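Cyp101j2 (Sphingobium yanoikuyae, PDB 5KYO) is a haem-binding cytochrome P450 monooxygenase that probably hydroxylates the monoterpene 1,8-cineole. Local coordinates at residues Asp90-Val95 with Val345-Asp350; Glu139-Lys144 with Glu239-Arg244. All coordinates share one frame; numbering follows the deposited sequence. Where two conformers were deposited one is given.

Both contacts are buried and join two short helical elements, but they share no element: their centres lie 31 Å apart and their nearest atoms about 21 Å. Interaction 1 packs helix 89-97 against helix 344-348 beside the mixed sheet, through methyl groups and the side of a glutamate chain, with no hydrogen bond between its segments. Interaction 2 joins the end of helix 131-140 to the start of helix 241-246 on the helical side of the fold, and there an arginine donates to an asparagine next to a small apolar contact. The two also differ in their distance from the haem: the side chain of V347 is about 10 Å from it, that of L141 about 4 Å.

Interaction 1: Asp90-Val95 with Val345-Asp350; sequences DLAETV and VVVAMD
The methyl of A92 is directed toward helix 344-348 and meets two valines at once. A92 CB lies 3.5 Å from V346 CG2 and 3.8 Å from V347 CG2, so one methyl touches one branch of each of two successive residues. The small side chain lets the backbones come close, with A92 CA 6.6 Å from V347 CA. V347 divides its two methyls between neighbours: its CG2 also lies 3.9 Å from E93 CG, while its CG1, placed opposite the backbone N by a chi1 of 172°, extends to the far end of the glutamate, 3.6 Å from E93 OE2. E93 is extended beyond CG and crosses V347 at about a right angle, laying its methylene and carboxylate across the two branches. E93 OE2 meets V347 CG1, a methyl, in van der Waals contact, and has its hydrogen bond with S370 OG. At the start of helix 89-97 the link becomes polar: D350 OD2 accepts from S89 N and D350 OD1 from A352 N, which fixes the carboxylate. W63 and M67 of helix 59-69 also touch V346. The order of elements, with helix 89-97 following strand 83-86 and helix 344-348 following the parallel strand 339-343, matches the B and K' helices of the cytochrome P450 fold, packed together beside its beta-rich region.

Interaction 2: Glu139-Lys144 with Glu239-Arg244; sequences ENLGPK and EDMISR
R244 grips N140 at two oxygens, one on the side chain and one on the backbone. R244 NE donates to N140 OD1 over 3.0 Å with an N-H...O angle of 159°, and the acceptor lies nearly in the guanidinium plane. The second bond, from R244 NH2 to N140 O at 2.8 Å, is bent and weak. The two side chains run past each other in opposite directions, with amide and guanidinium planes 36° apart. Alongside, M241 reaches over with its extended chain: its CE is 3.9 Å from N140 CB, and its SD is 3.8 Å from L141 CD2. L141, the first residue to leave helical geometry, also approaches the bound haem, so the contact begins in the layer next to the cofactor. In the cytochrome P450 fold these elements correspond to the end of helix C and the short helix H that follows helix G, here helix 215-235. What positions the arginine comes from its own segment. A bend at chi3 (-53°) folds the guanidinium back over the helix start, M241 CA sits 3.4 Å above the centre of one face, and R244 NH1 donates to E239 O at 2.9 Å in the carbonyl plane of E239, the oxygen tilted somewhat from the guanidinium plane. One step further out, D240 is the N-cap of helix 241-246: its OD2 accepts from S243 N at 3.1 Å, and its OD1 takes the S243 OG hydroxyl. R233 of helix 215-235 completes this shell with a salt bridge to D240 OD2, while N140 ND2 makes a weak hydrogen bond to L136 O of its own helix.

Interaction 1: Asp90-Val95 with Val345-Asp350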
loop_
_atom_site.group_PDB
_atom_site.type_symbol
_atom_site.label_atom_id
_atom_site.label_comp_id
_atom_site.label_asym_id
_atom_site.label_seq_id
_atom_site.Cartn_x
_atom_site.Cartn_y
_atom_site.Cartn_z
ATOM N N ASP A 90 -10.686 -14.313 8.444
ATOM C CA ASP A 90 -10.054 -15.596 8.150
ATOM C C ASP A 90 -10.145 -15.920 6.662
ATOM O O ASP A 90 -9.202 -16.435 6.066
ATOM C CB ASP A 90 -10.693 -16.708 8.986
ATOM C CG ASP A 90 -10.392 -16.567 10.464
ATOM O OD1 ASP A 90 -9.254 -16.879 10.872
ATOM O OD2 ASP A 90 -11.288 -16.136 11.218
ATOM N N LEU A 91 -11.286 -15.594 6.070
ATOM C CA LEU A 91 -11.514 -15.787 4.646
ATOM C C LEU A 91 -10.542 -14.967 3.788
ATOM O O LEU A 91 -9.868 -15.498 2.901
ATOM C CB LEU A 91 -12.950 -15.412 4.312
ATOM C CG LEU A 91 -13.376 -15.809 2.903
ATOM C CD1 LEU A 91 -13.268 -17.316 2.719
ATOM C CD2 LEU A 91 -14.776 -15.317 2.623
ATOM N N ALA A 92 -10.488 -13.667 4.061
ATOM C CA ALA A 92 -9.578 -12.752 3.368
ATOM C C ALA A 92 -8.130 -13.242 3.387
ATOM O O ALA A 92 -7.443 -13.238 2.358
ATOM C CB ALA A 92 -9.680 -11.360 3.992
ATOM N N GLU A 93 -7.665 -13.683 4.551
ATOM C CA GLU A 93 -6.281 -14.142 4.686
ATOM C C GLU A 93 -6.027 -15.434 3.929
ATOM O O GLU A 93 -4.906 -15.681 3.465
ATOM C CB GLU A 93 -5.902 -14.329 6.153
ATOM C CG GLU A 93 -5.802 -13.018 6.933
ATOM C CD GLU A 93 -5.177 -13.194 8.305
ATOM O OE1 GLU A 93 -5.328 -14.286 8.897
ATOM O OE2 GLU A 93 -4.522 -12.246 8.787
ATOM N N THR A 94 -7.065 -16.259 3.824
ATOM C CA THR A 94 -6.999 -17.493 3.042
ATOM C C THR A 94 -6.844 -17.199 1.552
ATOM O O THR A 94 -5.955 -17.734 0.911
ATOM C CB THR A 94 -8.256 -18.373 3.259
ATOM O OG1 THR A 94 -8.229 -18.936 4.577
ATOM C CG2 THR A 94 -8.308 -19.501 2.233
ATOM N N VAL A 95 -7.707 -16.347 1.003
ATOM C CA VAL A 95 -7.581 -15.969 -0.407
ATOM C C VAL A 95 -6.236 -15.295 -0.629
ATOM O O VAL A 95 -5.546 -15.561 -1.627
ATOM C CB VAL A 95 -8.727 -15.034 -0.863
ATOM C CG1 VAL A 95 -8.532 -14.605 -2.311
ATOM C CG2 VAL A 95 -10.054 -15.739 -0.716
ATOM N N VAL A 345 -8.263 -4.662 4.577
ATOM C CA VAL A 345 -9.173 -3.865 5.407
ATOM C C VAL A 345 -10.110 -4.722 6.252
ATOM O O VAL A 345 -10.319 -4.434 7.433
ATOM C CB VAL A 345 -10.043 -2.913 4.542
ATOM C CG1 VAL A 345 -10.974 -2.070 5.423
ATOM C CG2 VAL A 345 -9.161 -2.027 3.680
ATOM N N VAL A 346 -10.648 -5.788 5.663
ATOM C CA VAL A 346 -11.646 -6.604 6.359
ATOM C C VAL A 346 -11.008 -7.517 7.402
ATOM O O VAL A 346 -11.705 -8.113 8.221
ATOM C CB VAL A 346 -12.489 -7.440 5.366
ATOM C CG1 VAL A 346 -13.025 -6.535 4.275
ATOM C CG2 VAL A 346 -11.675 -8.550 4.759
ATOM N N VAL A 347 -9.682 -7.582 7.405
ATOM C CA VAL A 347 -8.963 -8.416 8.364
ATOM C C VAL A 347 -8.930 -7.777 9.761
ATOM O O VAL A 347 -9.564 -8.286 10.693
ATOM C CB VAL A 347 -7.520 -8.709 7.877
ATOM C CG1 VAL A 347 -6.718 -9.406 8.959
ATOM C CG2 VAL A 347 -7.564 -9.559 6.620
ATOM N N ALA A 348 -8.233 -6.653 9.911
ATOM C CA ALA A 348 -8.109 -6.027 11.231
ATOM C C ALA A 348 -9.408 -5.386 11.706
ATOM O O ALA A 348 -9.567 -5.134 12.897
ATOM C CB ALA A 348 -6.983 -4.976 11.226
ATOM N N MET A 349 -10.345 -5.126 10.798
ATOM C CA MET A 349 -11.599 -4.485 11.203
ATOM C C MET A 349 -12.684 -5.474 11.597
ATOM O O MET A 349 -13.763 -5.066 12.046
ATOM C CB MET A 349 -12.120 -3.577 10.096
ATOM C CG MET A 349 -11.219 -2.400 9.806
ATOM S SD MET A 349 -11.120 -1.251 11.189
ATOM C CE MET A 349 -9.490 -1.588 11.809
ATOM N N ASP A 350 -12.404 -6.764 11.432
ATOM C CA ASP A 350 -13.358 -7.813 11.812
ATOM C C ASP A 350 -13.437 -7.946 13.336
ATOM O O ASP A 350 -12.481 -8.394 13.978
ATOM C CB ASP A 350 -12.959 -9.152 11.176
ATOM C CG ASP A 350 -14.078 -10.198 11.231
ATOM O OD1 ASP A 350 -14.931 -10.133 12.137
ATOM O OD2 ASP A 350 -14.098 -11.097 10.363
#

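Interaction 2: Glu139-Lys144 with Glu239-Arg244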
loop_
_atom_site.group_PDB
_atom_site.type_symbol
_atom_site.label_atom_id
_atom_site.label_comp_id
_atom_site.label_asym_id
_atom_site.label_seq_id
_atom_site.Cartn_x
_atom_site.Cartn_y
_atom_site.Cartn_z
ATOM N N GLU A 139 15.372 -9.589 0.760
ATOM C CA GLU A 139 16.722 -9.360 1.284
ATOM C C GLU A 139 17.254 -7.968 0.931
ATOM O O GLU A 139 17.955 -7.348 1.733
ATOM C CB GLU A 139 17.696 -10.436 0.791
ATOM C CG GLU A 139 18.135 -10.319 -0.663
ATOM C CD GLU A 139 19.219 -11.318 -1.017
ATOM O OE1 GLU A 139 20.384 -10.894 -1.184
ATOM O OE2 GLU A 139 18.908 -12.523 -1.110
ATOM N N ASN A 140 16.923 -7.474 -0.259
ATOM C CA ASN A 140 17.445 -6.189 -0.714
ATOM C C ASN A 140 16.766 -4.963 -0.101
ATOM O O ASN A 140 17.296 -3.862 -0.191
ATOM C CB ASN A 140 17.365 -6.115 -2.227
ATOM C CG ASN A 140 18.508 -6.861 -2.889
ATOM O OD1 ASN A 140 19.671 -6.642 -2.549
ATOM N ND2 ASN A 140 18.183 -7.782 -3.787
ATOM N N LEU A 141 15.592 -5.163 0.496
ATOM C CA LEU A 141 14.856 -4.095 1.185
ATOM C C LEU A 141 14.933 -4.328 2.691
ATOM O O LEU A 141 14.161 -3.756 3.457
ATOM C CB LEU A 141 13.387 -4.050 0.721
ATOM C CG LEU A 141 13.194 -3.617 -0.741
ATOM C CD1 LEU A 141 11.738 -3.683 -1.163
ATOM C CD2 LEU A 141 13.733 -2.216 -0.934
ATOM N N GLY A 142 15.856 -5.190 3.107
ATOM C CA GLY A 142 15.985 -5.546 4.511
ATOM C C GLY A 142 16.622 -4.444 5.333
ATOM O O GLY A 142 17.149 -3.485 4.773
ATOM N N PRO A 143 16.587 -4.581 6.672
ATOM C CA PRO A 143 17.193 -3.602 7.585
ATOM C C PRO A 143 18.647 -3.267 7.265
ATOM O O PRO A 143 19.009 -2.093 7.349
ATOM C CB PRO A 143 17.090 -4.283 8.953
ATOM C CG PRO A 143 15.944 -5.181 8.833
ATOM C CD PRO A 143 15.938 -5.681 7.406
ATOM N N LYS A 144 19.466 -4.255 6.902
ATOM C CA LYS A 144 20.876 -3.973 6.660
ATOM C C LYS A 144 21.080 -3.061 5.442
ATOM O O LYS A 144 21.593 -1.960 5.601
ATOM C CB LYS A 144 21.691 -5.269 6.502
ATOM C CG LYS A 144 22.448 -5.680 7.749
ATOM C CD LYS A 144 23.656 -6.553 7.413
ATOM C CE LYS A 144 24.453 -6.882 8.670
ATOM N NZ LYS A 144 25.800 -7.466 8.363
ATOM N N GLU A 239 26.952 -0.071 -4.649
ATOM C CA GLU A 239 26.359 -0.721 -3.482
ATOM C C GLU A 239 24.836 -0.575 -3.439
ATOM O O GLU A 239 24.190 -1.087 -2.539
ATOM C CB GLU A 239 26.955 -0.148 -2.189
ATOM N N ASP A 240 24.283 0.119 -4.426
ATOM C CA ASP A 240 22.857 0.396 -4.516
ATOM C C ASP A 240 22.051 -0.851 -4.850
ATOM O O ASP A 240 22.614 -1.898 -5.163
ATOM C CB ASP A 240 22.624 1.448 -5.588
ATOM C CG ASP A 240 23.110 0.975 -6.947
ATOM O OD1 ASP A 240 24.318 1.111 -7.230
ATOM O OD2 ASP A 240 22.286 0.435 -7.703
ATOM N N MET A 241 20.726 -0.731 -4.841
ATOM C CA MET A 241 19.879 -1.908 -5.009
ATOM C C MET A 241 19.925 -2.510 -6.425
ATOM O O MET A 241 19.807 -3.728 -6.587
ATOM C CB MET A 241 18.432 -1.578 -4.627
ATOM C CG MET A 241 17.535 -2.806 -4.609
ATOM S SD MET A 241 15.842 -2.417 -4.133
ATOM C CE MET A 241 15.008 -3.959 -4.490
ATOM N N ILE A 242 20.076 -1.675 -7.441
ATOM C CA ILE A 242 20.251 -2.191 -8.804
ATOM C C ILE A 242 21.526 -3.042 -8.920
ATOM O O ILE A 242 21.500 -4.163 -9.461
ATOM C CB ILE A 242 20.298 -1.050 -9.851
ATOM C CG1 ILE A 242 18.925 -0.394 -9.969
ATOM C CG2 ILE A 242 20.714 -1.605 -11.224
ATOM C CD1 ILE A 242 18.797 0.643 -11.076
ATOM N N SER A 243 22.637 -2.517 -8.409
ATOM C CA SER A 243 23.887 -3.274 -8.414
ATOM C C SER A 243 23.737 -4.594 -7.653
ATOM O O SER A 243 24.280 -5.610 -8.072
ATOM C CB SER A 243 25.028 -2.452 -7.814
ATOM O OG SER A 243 25.295 -1.300 -8.590
ATOM N N ARG A 244 22.982 -4.587 -6.552
ATOM C CA ARG A 244 22.834 -5.779 -5.721
ATOM C C ARG A 244 22.017 -6.820 -6.432
ATOM O O ARG A 244 22.318 -8.017 -6.375
ATOM C CB ARG A 244 22.189 -5.429 -4.369
ATOM C CG ARG A 244 23.054 -4.529 -3.506
ATOM C CD ARG A 244 22.569 -4.479 -2.059
ATOM N NE ARG A 244 21.149 -4.119 -1.933
ATOM C CZ ARG A 244 20.707 -2.881 -1.713
ATOM N NH1 ARG A 244 21.566 -1.873 -1.610
ATOM N NH2 ARG A 244 19.408 -2.645 -1.607
#